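Local coordinates for uncharacterized protein (Staphylococcus aureus, PDB 4YBV) that probably hydrolyses acyl thioesters such as acyl-CoA as a hot-dog-fold thioesterase built from four copies of the chain, at residues S14-E19 with V24-V29; V33-P36 with L40-G43; A58-T63 with I93-S98; I106-D109 with L113-V116. The protein carries 1 engineered substitution. All coordinates share one frame; numbering follows the deposited sequence.

Contact 1 (S14-E19 with V24-V29); sequences SIDHQE and VISMPV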
loop_
_atom_site.group_PDB
_atom_site.type_symbol
_atom_site.label_atom_id
_atom_site.label_comp_id
_atom_site.label_asym_id
_atom_site.label_seq_id
_atom_site.Cartn_x
_atom_site.Cartn_y
_atom_site.Cartn_z
ATOM N N SER A 14 19.628 -16.432 -5.137
ATOM C CA SER A 14 20.474 -16.414 -6.355
ATOM C C SER A 14 19.848 -15.605 -7.475
ATOM O O SER A 14 18.651 -15.697 -7.737
ATOM C CB SER A 14 20.793 -17.839 -6.839
ATOM O OG SER A 14 19.603 -18.573 -7.049
ATOM N N ILE A 15 20.665 -14.766 -8.083
ATOM C CA ILE A 15 20.257 -13.964 -9.224
ATOM C C ILE A 15 20.216 -14.852 -10.450
ATOM O O ILE A 15 21.262 -15.241 -10.934
ATOM C CB ILE A 15 21.219 -12.814 -9.515
ATOM C CG1 ILE A 15 21.418 -11.927 -8.309
ATOM C CG2 ILE A 15 20.719 -11.980 -10.694
ATOM C CD1 ILE A 15 20.158 -11.398 -7.839
ATOM N N ASP A 16 19.021 -15.181 -10.941
ATOM C CA ASP A 16 18.916 -16.029 -12.115
ATOM C C ASP A 16 19.100 -15.253 -13.421
ATOM O O ASP A 16 19.582 -15.823 -14.409
ATOM C CB ASP A 16 17.588 -16.764 -12.100
ATOM C CG ASP A 16 17.460 -17.658 -10.892
ATOM O OD1 ASP A 16 18.452 -18.330 -10.491
ATOM O OD2 ASP A 16 16.387 -17.634 -10.297
ATOM N N HIS A 17 18.727 -13.973 -13.423
ATOM C CA HIS A 17 18.822 -13.131 -14.616
ATOM C C HIS A 17 18.662 -11.668 -14.255
ATOM O O HIS A 17 17.867 -11.303 -13.363
ATOM C CB HIS A 17 17.760 -13.508 -15.667
ATOM C CG HIS A 17 17.756 -12.622 -16.881
ATOM N ND1 HIS A 17 18.884 -12.390 -17.645
ATOM C CD2 HIS A 17 16.757 -11.910 -17.464
ATOM C CE1 HIS A 17 18.576 -11.575 -18.639
ATOM N NE2 HIS A 17 17.294 -11.274 -18.562
ATOM N N GLN A 18 19.411 -10.843 -14.982
ATOM C CA GLN A 18 19.388 -9.397 -14.859
ATOM C C GLN A 18 19.488 -8.764 -16.237
ATOM O O GLN A 18 20.351 -9.148 -17.017
ATOM C CB GLN A 18 20.584 -8.897 -14.056
ATOM C CG GLN A 18 20.519 -9.051 -12.599
ATOM C CD GLN A 18 21.835 -8.625 -11.965
ATOM O OE1 GLN A 18 21.874 -7.709 -11.153
ATOM N NE2 GLN A 18 22.912 -9.293 -12.336
ATOM N N GLU A 19 18.661 -7.780 -16.520
ATOM C CA GLU A 19 18.913 -6.880 -17.654
ATOM C C GLU A 19 18.346 -5.555 -17.234
ATOM O O GLU A 19 17.674 -5.487 -16.228
ATOM C CB GLU A 19 18.287 -7.386 -18.955
ATOM C CG GLU A 19 16.880 -7.977 -18.814
ATOM C CD GLU A 19 16.298 -8.454 -20.147
ATOM O OE1 GLU A 19 15.979 -9.665 -20.298
ATOM O OE2 GLU A 19 16.169 -7.598 -21.034
ATOM N N VAL A 24 15.500 -11.070 -11.932
ATOM C CA VAL A 24 14.876 -12.311 -11.539
ATOM C C VAL A 24 15.782 -12.909 -10.466
ATOM O O VAL A 24 16.945 -13.234 -10.746
ATOM C CB VAL A 24 14.682 -13.276 -12.771
ATOM C CG1 VAL A 24 13.890 -14.526 -12.390
ATOM C CG2 VAL A 24 13.987 -12.524 -13.928
ATOM N N ILE A 25 15.264 -13.013 -9.239
ATOM C CA ILE A 25 15.992 -13.646 -8.109
ATOM C C ILE A 25 15.181 -14.724 -7.455
ATOM O O ILE A 25 13.997 -14.544 -7.240
ATOM C CB ILE A 25 16.304 -12.655 -6.973
ATOM C CG1 ILE A 25 16.638 -11.296 -7.498
ATOM C CG2 ILE A 25 17.417 -13.156 -6.103
ATOM C CD1 ILE A 25 17.029 -10.410 -6.366
ATOM N N SER A 26 15.809 -15.815 -7.062
ATOM C CA SER A 26 15.068 -16.897 -6.439
ATOM C C SER A 26 15.731 -17.355 -5.138
ATOM O O SER A 26 16.870 -16.959 -4.823
ATOM C CB SER A 26 14.934 -18.098 -7.409
ATOM O OG SER A 26 16.201 -18.555 -7.826
ATOM N N MET A 27 15.027 -18.190 -4.390
ATOM C CA MET A 27 15.575 -18.720 -3.139
ATOM C C MET A 27 14.811 -19.955 -2.757
ATOM O O MET A 27 13.647 -20.091 -3.146
ATOM C CB MET A 27 15.514 -17.660 -2.016
ATOM C CG MET A 27 14.104 -17.404 -1.493
ATOM S SD MET A 27 14.029 -16.041 -0.269
ATOM C CE MET A 27 12.381 -16.215 0.309
ATOM N N PRO A 28 15.459 -20.883 -2.018
ATOM C CA PRO A 28 14.801 -22.116 -1.549
ATOM C C PRO A 28 13.848 -21.883 -0.376
ATOM O O PRO A 28 14.147 -21.100 0.509
ATOM C CB PRO A 28 15.970 -22.996 -1.092
ATOM C CG PRO A 28 17.048 -22.031 -0.695
ATOM C CD PRO A 28 16.893 -20.855 -1.664
ATOM N N VAL A 29 12.727 -22.585 -0.367
ATOM C CA VAL A 29 11.816 -22.512 0.764
ATOM C C VAL A 29 12.291 -23.535 1.779
ATOM O O VAL A 29 12.061 -24.738 1.599
ATOM C CB VAL A 29 10.375 -22.786 0.345
ATOM C CG1 VAL A 29 9.441 -22.765 1.572
ATOM C CG2 VAL A 29 9.939 -21.780 -0.689
#
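Ile-15 and Ile-25 run alongside each other on one face of an antiparallel pair of strands, with Ile-15 CD1 3.5 Å from Ile-25 CG1. The end of Ile-15 bends toward its neighbour because both of its torsions fold the chain back (chi1 -56°, chi2 -57°), while Ile-25 runs straight out beyond CG1. Both reach helix 42-60, where each touches Leu-55. Ser-14 and Ser-26 lie on the other face, where Asp-16 reaches across from the bulge. Ser-26 OG donates a hydrogen bond to Asp-16 OD2 at 2.6 Å, meeting the syn lone pair of the carboxylate, and is also bonded to Arg-85 of strand 85-95, so the hydroxyl links the carboxylate to that arginine. Two straight backbone bonds, Ser-14 N to Ser-26 O (2.8 Å) and Ser-26 N to Ser-14 O (2.9 Å), fix the register at this end. Further along, Val-24 O takes two donors, Asp-16 N at 2.9 Å and the longer His-17 N at 3.3 Å, while Val-24 N returns a bond to His-17 O. The extra residue lets Asp-16 lean across toward Ser-26. Beyond it, His-17 NE2 donates in its ring plane to Glu-19 OE1 at 2.7 Å, on the anti side of that carboxylate and tilted out of its plane. With Asp-16 and His-17 both opposite Val-24, this is a classic beta bulge in the N-terminal hairpin at the edge of the hot-dog sheet, whose isoleucine face packs on the central helix.

Contact 2 (V33-P36 with L40-G43); sequences VKAP and LHGG. Engineered in segment 33-36: Ala-35 (natural residue Gln).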
loop_
_atom_site.group_PDB
_atom_site.type_symbol
_atom_site.label_atom_id
_atom_site.label_comp_id
_atom_site.label_asym_id
_atom_site.label_seq_id
_atom_site.Cartn_x
_atom_site.Cartn_y
_atom_site.Cartn_z
ATOM N N VAL A 33 13.096 -20.035 6.645
ATOM C CA VAL A 33 12.300 -18.894 6.158
ATOM C C VAL A 33 10.798 -19.183 6.202
ATOM O O VAL A 33 9.990 -18.425 5.647
ATOM C CB VAL A 33 12.707 -18.495 4.697
ATOM C CG1 VAL A 33 14.074 -17.899 4.677
ATOM C CG2 VAL A 33 12.658 -19.693 3.769
ATOM N N LYS A 34 10.398 -20.270 6.858
ATOM C CA LYS A 34 8.978 -20.543 6.989
ATOM C C LYS A 34 8.369 -19.729 8.161
ATOM O O LYS A 34 9.067 -19.317 9.056
ATOM C CB LYS A 34 8.725 -22.042 7.210
ATOM C CG LYS A 34 9.067 -22.888 6.022
ATOM C CD LYS A 34 8.680 -24.358 6.234
ATOM C CE LYS A 34 8.982 -25.188 4.969
ATOM N NZ LYS A 34 8.407 -26.568 5.090
ATOM N N ALA A 35 7.061 -19.636 8.170
ATOM C CA ALA A 35 6.302 -19.146 9.261
ATOM C C ALA A 35 6.189 -20.456 10.076
ATOM O O ALA A 35 6.412 -21.495 9.546
ATOM C CB ALA A 35 4.946 -18.681 8.823
ATOM N N PRO A 36 5.789 -20.409 11.334
ATOM C CA PRO A 36 5.681 -21.651 12.116
ATOM C C PRO A 36 4.621 -22.662 11.639
ATOM O O PRO A 36 4.700 -23.824 12.009
ATOM C CB PRO A 36 5.348 -21.148 13.521
ATOM C CG PRO A 36 5.908 -19.770 13.560
ATOM C CD PRO A 36 5.660 -19.220 12.189
ATOM N N LEU A 40 6.181 -20.693 3.503
ATOM C CA LEU A 40 7.140 -19.617 3.456
ATOM C C LEU A 40 6.538 -18.383 4.149
ATOM O O LEU A 40 5.415 -18.014 3.880
ATOM C CB LEU A 40 7.513 -19.283 2.013
ATOM C CG LEU A 40 8.488 -18.139 1.761
ATOM C CD1 LEU A 40 9.855 -18.440 2.325
ATOM C CD2 LEU A 40 8.527 -17.816 0.241
ATOM N N HIS A 41 7.292 -17.791 5.054
ATOM C CA HIS A 41 6.857 -16.562 5.776
ATOM C C HIS A 41 6.593 -15.412 4.784
ATOM O O HIS A 41 7.456 -15.094 3.990
ATOM C CB HIS A 41 7.940 -16.161 6.771
ATOM C CG HIS A 41 7.500 -15.181 7.818
ATOM N ND1 HIS A 41 7.232 -13.857 7.532
ATOM C CD2 HIS A 41 7.326 -15.320 9.159
ATOM C CE1 HIS A 41 6.905 -13.230 8.647
ATOM N NE2 HIS A 41 6.944 -14.103 9.651
ATOM N N GLY A 42 5.424 -14.787 4.827
ATOM C CA GLY A 42 5.147 -13.655 3.939
ATOM C C GLY A 42 6.239 -12.572 3.919
ATOM O O GLY A 42 6.529 -11.901 2.889
ATOM N N GLY A 43 6.858 -12.373 5.077
ATOM C CA GLY A 43 7.947 -11.416 5.195
ATOM C C GLY A 43 9.206 -11.766 4.409
ATOM O O GLY A 43 9.913 -10.867 3.945
#
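His-41 swings its imidazole out with CG opposite the backbone N (chi1 -164°) and the ring turned by chi2 -71°, which sets CD2 beside Ala-35 and leaves ND1 pointing along the chain to Gly-43. Leu-40 likewise extends away from its own N, and its chi2 of 65° brings CD1 back against Val-33. There the two side chains run alongside each other, Leu-40 CD1 being 3.4 Å from Val-33 CG2, a tight apolar contact. The backbones are tied by one bond, from His-41 N to Val-33 O at 2.8 Å. His-41 CB lies 3.3 Å from Val-33 O as well. Ala-35, an engineered residue that is Gln in the natural protein, touches the imidazole lightly, its CB 4.1 Å from His-41 CD2. At another edge of the ring, Gly-43 N donates to His-41 ND1 at 2.9 Å, close to the ring plane, a capping bond from His-41 at the N-cap position of helix 42-60. His-41 NE2 is bonded to Thr-51 OG1 of the second subunit. Both ring nitrogens are therefore engaged, fixing the imidazole's rotation and coupling the start of the helix to the subunit interface.

Contact 3 (A58-T63 with I93-S98); sequences ANLIDT and IHRGKS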
loop_
_atom_site.group_PDB
_atom_site.type_symbol
_atom_site.label_atom_id
_atom_site.label_comp_id
_atom_site.label_asym_id
_atom_site.label_seq_id
_atom_site.Cartn_x
_atom_site.Cartn_y
_atom_site.Cartn_z
ATOM N N ALA A 58 19.807 -0.272 -8.600
ATOM C CA ALA A 58 21.260 -0.147 -8.552
ATOM C C ALA A 58 21.873 -0.380 -9.946
ATOM O O ALA A 58 22.778 0.345 -10.345
ATOM C CB ALA A 58 21.860 -1.123 -7.542
ATOM N N ASN A 59 21.361 -1.370 -10.678
ATOM C CA ASN A 59 21.812 -1.640 -12.047
ATOM C C ASN A 59 21.471 -0.521 -13.034
ATOM O O ASN A 59 22.134 -0.394 -14.059
ATOM C CB ASN A 59 21.218 -2.955 -12.577
ATOM C CG ASN A 59 21.839 -4.164 -11.940
ATOM O OD1 ASN A 59 22.944 -4.069 -11.406
ATOM N ND2 ASN A 59 21.142 -5.329 -11.987
ATOM N N LEU A 60 20.428 0.263 -12.745
ATOM C CA LEU A 60 20.016 1.324 -13.670
ATOM C C LEU A 60 20.669 2.692 -13.439
ATOM O O LEU A 60 20.511 3.604 -14.249
ATOM C CB LEU A 60 18.499 1.516 -13.606
ATOM C CG LEU A 60 17.592 0.442 -14.198
ATOM C CD1 LEU A 60 16.172 0.860 -13.969
ATOM C CD2 LEU A 60 17.858 0.202 -15.683
ATOM N N ILE A 61 21.367 2.859 -12.328
ATOM C CA ILE A 61 21.892 4.174 -12.001
ATOM C C ILE A 61 23.408 4.161 -11.912
ATOM O O ILE A 61 24.061 3.098 -12.021
ATOM C CB ILE A 61 21.322 4.717 -10.655
ATOM C CG1 ILE A 61 21.861 3.892 -9.487
ATOM C CG2 ILE A 61 19.783 4.740 -10.673
ATOM C CD1 ILE A 61 21.503 4.443 -8.144
ATOM N N ASP A 62 23.969 5.351 -11.712
ATOM C CA ASP A 62 25.410 5.462 -11.544
ATOM C C ASP A 62 25.830 5.299 -10.077
ATOM O O ASP A 62 25.772 6.240 -9.273
ATOM C CB ASP A 62 25.892 6.794 -12.132
ATOM C CG ASP A 62 27.397 6.860 -12.289
ATOM O OD1 ASP A 62 28.137 6.277 -11.468
ATOM O OD2 ASP A 62 27.846 7.467 -13.293
ATOM N N THR A 63 26.255 4.075 -9.767
ATOM C CA THR A 63 26.644 3.634 -8.429
ATOM C C THR A 63 27.600 4.618 -7.771
ATOM O O THR A 63 27.546 4.850 -6.565
ATOM C CB THR A 63 27.311 2.214 -8.481
ATOM O OG1 THR A 63 26.309 1.196 -8.386
ATOM C CG2 THR A 63 28.295 2.008 -7.344
ATOM N N ILE A 93 8.455 -0.078 -13.756
ATOM C CA ILE A 93 7.204 0.542 -14.221
ATOM C C ILE A 93 7.514 1.964 -14.600
ATOM O O ILE A 93 6.968 2.506 -15.540
ATOM C CB ILE A 93 6.060 0.614 -13.120
ATOM C CG1 ILE A 93 5.805 -0.709 -12.409
ATOM C CG2 ILE A 93 4.735 1.118 -13.696
ATOM C CD1 ILE A 93 4.805 -0.556 -11.260
ATOM N N HIS A 94 8.302 2.607 -13.756
ATOM C CA HIS A 94 8.669 3.992 -13.952
ATOM C C HIS A 94 10.126 4.161 -13.590
ATOM O O HIS A 94 10.590 3.641 -12.580
ATOM C CB HIS A 94 7.797 4.907 -13.093
ATOM C CG HIS A 94 8.171 6.350 -13.177
ATOM N ND1 HIS A 94 8.060 7.078 -14.341
ATOM C CD2 HIS A 94 8.652 7.204 -12.243
ATOM C CE1 HIS A 94 8.461 8.319 -14.120
ATOM N NE2 HIS A 94 8.823 8.420 -12.856
ATOM N N ARG A 95 10.837 4.921 -14.406
ATOM C CA ARG A 95 12.245 5.143 -14.185
ATOM C C ARG A 95 12.438 6.642 -14.134
ATOM O O ARG A 95 12.960 7.262 -15.053
ATOM C CB ARG A 95 13.047 4.529 -15.327
ATOM C CG ARG A 95 14.541 4.454 -15.095
ATOM C CD ARG A 95 15.273 4.245 -16.408
ATOM N NE ARG A 95 16.716 4.356 -16.251
ATOM C CZ ARG A 95 17.599 3.833 -17.094
ATOM N NH1 ARG A 95 17.182 3.159 -18.155
ATOM N NH2 ARG A 95 18.895 3.983 -16.874
ATOM N N GLY A 96 11.985 7.197 -13.018
ATOM C CA GLY A 96 12.053 8.609 -12.720
ATOM C C GLY A 96 13.472 8.985 -12.377
ATOM O O GLY A 96 14.306 8.124 -12.121
ATOM N N LYS A 97 13.757 10.276 -12.400
ATOM C CA LYS A 97 15.103 10.724 -12.111
ATOM C C LYS A 97 15.378 10.588 -10.629
ATOM O O LYS A 97 16.474 10.185 -10.232
ATOM C CB LYS A 97 15.306 12.168 -12.575
ATOM C CG LYS A 97 16.698 12.728 -12.291
ATOM C CD LYS A 97 17.101 13.826 -13.284
ATOM C CE LYS A 97 16.055 14.931 -13.397
ATOM N NZ LYS A 97 16.473 15.978 -14.376
ATOM N N SER A 98 14.376 10.917 -9.817
ATOM C CA SER A 98 14.522 10.867 -8.365
ATOM C C SER A 98 14.020 9.519 -7.789
ATOM O O SER A 98 14.664 8.943 -6.901
ATOM C CB SER A 98 13.798 12.068 -7.708
ATOM O OG SER A 98 12.406 12.142 -8.026
#
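A single leucine-arginine pair makes this surface contact, where the C-terminal end of helix 42-60 meets the C-terminal end of strand 85-95. Leu-60 and Arg-95 are the residues that touch, and their CA atoms stand 8.7 Å apart, so the gap is spanned by the two side chains, with the backbone oxygen of Leu-60 as the polar partner. Both CB atoms are directed across it. Arg-95 leaves the strand with CG opposite its backbone N (chi1 -169°) and stays extended as far as NE, which carries the guanidinium over to the helix end. Leu-60 crosses it at a slant and places CD2 over one face of the planar group, 3.9 Å from Arg-95 CZ and close to the centre of the plane. Its other methyl, CD1, reaches back along the arginine and lies 4.1 Å from Arg-95 CG, so the two branches of the leucine follow both the aliphatic and the flat part of the chain. The polar element is slight: Arg-95 NH2 approaches Leu-60 O at 3.1 Å, but with an N-H...O angle of 126° the bond is bent and weak. Around the pair, Leu-60 also rests against Asp-20 in the turn between strands 14-19 and 22-28, and the neighbouring His-94 meets the ring of His-79 of the third subunit. Since this carbonyl lies near the C-terminal end of the helix, where the dipole would leave partial negative charge, a cationic group beside it is probably favourable; even so, the contact rests on apolar cover of one guanidinium face and one poor hydrogen bond.

Contact 4 (I106-D109 with L113-V116); sequences IKND and LITV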
loop_
_atom_site.group_PDB
_atom_site.type_symbol
_atom_site.label_atom_id
_atom_site.label_comp_id
_atom_site.label_asym_id
_atom_site.label_seq_id
_atom_site.Cartn_x
_atom_site.Cartn_y
_atom_site.Cartn_z
ATOM N N ILE A 106 5.982 -12.701 -7.384
ATOM C CA ILE A 106 6.703 -13.807 -6.779
ATOM C C ILE A 106 5.862 -15.048 -6.850
ATOM O O ILE A 106 4.704 -15.070 -6.379
ATOM C CB ILE A 106 7.098 -13.499 -5.332
ATOM C CG1 ILE A 106 7.677 -12.069 -5.305
ATOM C CG2 ILE A 106 8.079 -14.547 -4.846
ATOM C CD1 ILE A 106 8.234 -11.580 -4.003
ATOM N N LYS A 107 6.460 -16.062 -7.483
ATOM C CA LYS A 107 5.809 -17.322 -7.799
ATOM C C LYS A 107 6.486 -18.498 -7.174
ATOM O O LYS A 107 7.690 -18.457 -6.927
ATOM C CB LYS A 107 5.770 -17.546 -9.328
ATOM C CG LYS A 107 5.009 -16.484 -10.077
ATOM C CD LYS A 107 4.958 -16.738 -11.578
ATOM C CE LYS A 107 4.096 -15.693 -12.231
ATOM N NZ LYS A 107 4.188 -15.838 -13.720
ATOM N N ASN A 108 5.727 -19.570 -6.944
ATOM C CA ASN A 108 6.330 -20.833 -6.511
ATOM C C ASN A 108 6.632 -21.736 -7.720
ATOM O O ASN A 108 6.544 -21.277 -8.865
ATOM C CB ASN A 108 5.444 -21.580 -5.484
ATOM C CG ASN A 108 4.045 -21.942 -6.017
ATOM O OD1 ASN A 108 3.765 -21.915 -7.236
ATOM N ND2 ASN A 108 3.149 -22.278 -5.082
ATOM N N ASP A 109 6.969 -22.994 -7.410
ATOM C CA ASP A 109 7.286 -24.101 -8.329
ATOM C C ASP A 109 6.186 -24.530 -9.262
ATOM O O ASP A 109 6.440 -25.199 -10.267
ATOM C CB ASP A 109 7.668 -25.336 -7.525
ATOM C CG ASP A 109 9.104 -25.402 -7.282
ATOM O OD1 ASP A 109 9.555 -26.384 -6.632
ATOM O OD2 ASP A 109 9.791 -24.455 -7.752
ATOM N N LEU A 113 1.124 -17.498 -8.279
ATOM C CA LEU A 113 1.514 -16.281 -7.631
ATOM C C LEU A 113 1.443 -16.510 -6.112
ATOM O O LEU A 113 0.429 -16.942 -5.589
ATOM C CB LEU A 113 0.604 -15.109 -8.031
ATOM C CG LEU A 113 1.079 -14.246 -9.182
ATOM C CD1 LEU A 113 0.014 -13.225 -9.481
ATOM C CD2 LEU A 113 2.395 -13.576 -8.827
ATOM N N ILE A 114 2.544 -16.220 -5.430
ATOM C CA ILE A 114 2.619 -16.296 -3.985
ATOM C C ILE A 114 2.422 -14.892 -3.392
ATOM O O ILE A 114 1.732 -14.720 -2.383
ATOM C CB ILE A 114 3.977 -16.891 -3.547
ATOM C CG1 ILE A 114 4.126 -18.290 -4.113
ATOM C CG2 ILE A 114 4.065 -17.001 -2.060
ATOM C CD1 ILE A 114 3.008 -19.203 -3.732
ATOM N N THR A 115 3.046 -13.909 -4.042
ATOM C CA THR A 115 3.029 -12.504 -3.581
ATOM C C THR A 115 3.081 -11.584 -4.774
ATOM O O THR A 115 3.870 -11.818 -5.681
ATOM C CB THR A 115 4.246 -12.164 -2.686
ATOM O OG1 THR A 115 4.295 -13.092 -1.591
ATOM C CG2 THR A 115 4.140 -10.762 -2.098
ATOM N N VAL A 116 2.326 -10.509 -4.763
ATOM C CA VAL A 116 2.378 -9.500 -5.802
ATOM C C VAL A 116 2.713 -8.213 -5.073
ATOM O O VAL A 116 2.158 -7.943 -4.051
ATOM C CB VAL A 116 1.124 -9.419 -6.647
ATOM C CG1 VAL A 116 -0.080 -9.225 -5.801
ATOM C CG2 VAL A 116 1.215 -8.272 -7.577
#
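Ile-106 O is gripped by two backbone donors, Ile-114 N at 2.6 Å, in the carbonyl plane, and Thr-115 N at 3.1 Å, tilted 21° from it. In return Ile-106 N donates to Thr-115 O at 2.9 Å. The doubled acceptance marks a classic beta bulge: Ile-114 and Thr-115 both stand opposite Ile-106, and past it Lys-107 and Leu-113 form a non-hydrogen-bonded pair. It lies in the hairpin of strands 99-107 and 113-124, two inner strands of the antiparallel sheet that curls round the central helix of the hot-dog fold. Ile-106 and Thr-115 put their CB atoms on the same face, 4.1 Å apart, and Thr-115 OG1 is bonded to Ser-45 of that helix. The extra residue turns Ile-114 across toward the other strand. With both torsions near -60°, its chain folds so that CD1 comes within 3.4 Å of Asn-108 ND2 and CG1 lies 3.5 Å from Asn-108 N, the two side chains meeting at about a right angle. Asn-108 ND2 also makes a weak hydrogen bond to Ser-80 O. The amide oxygen Asn-108 OD1 accepts from the backbone N of Lys-110 and of Gln-112, which holds the turn closed. Past the bulge, Leu-113 CD2 approaches Lys-107 CG at 4.1 Å, while Leu-113 also packs on Ile-93 of the third subunit.

Contact 4 is the buried one, contacts 1 and 2 are partly buried, and contact 3 is a surface contact. Contacts 1 and 4 are bulged hairpins in the same sheet, the first at its edge and the second within it; both are held mainly by backbone bonds. Contacts 2 and 3 use opposite ends of helix 42-60, with centres about 30 Å apart: contact 2 caps the helix start beside the second subunit, and contact 3 lays an arginine against its finish. Contact 1 meets contact 2 through packing of Met-27 on Leu-40 and contact 3 through a probable Gln-18 to Asn-59 hydrogen bond. Contacts 3 and 4 both touch the third subunit.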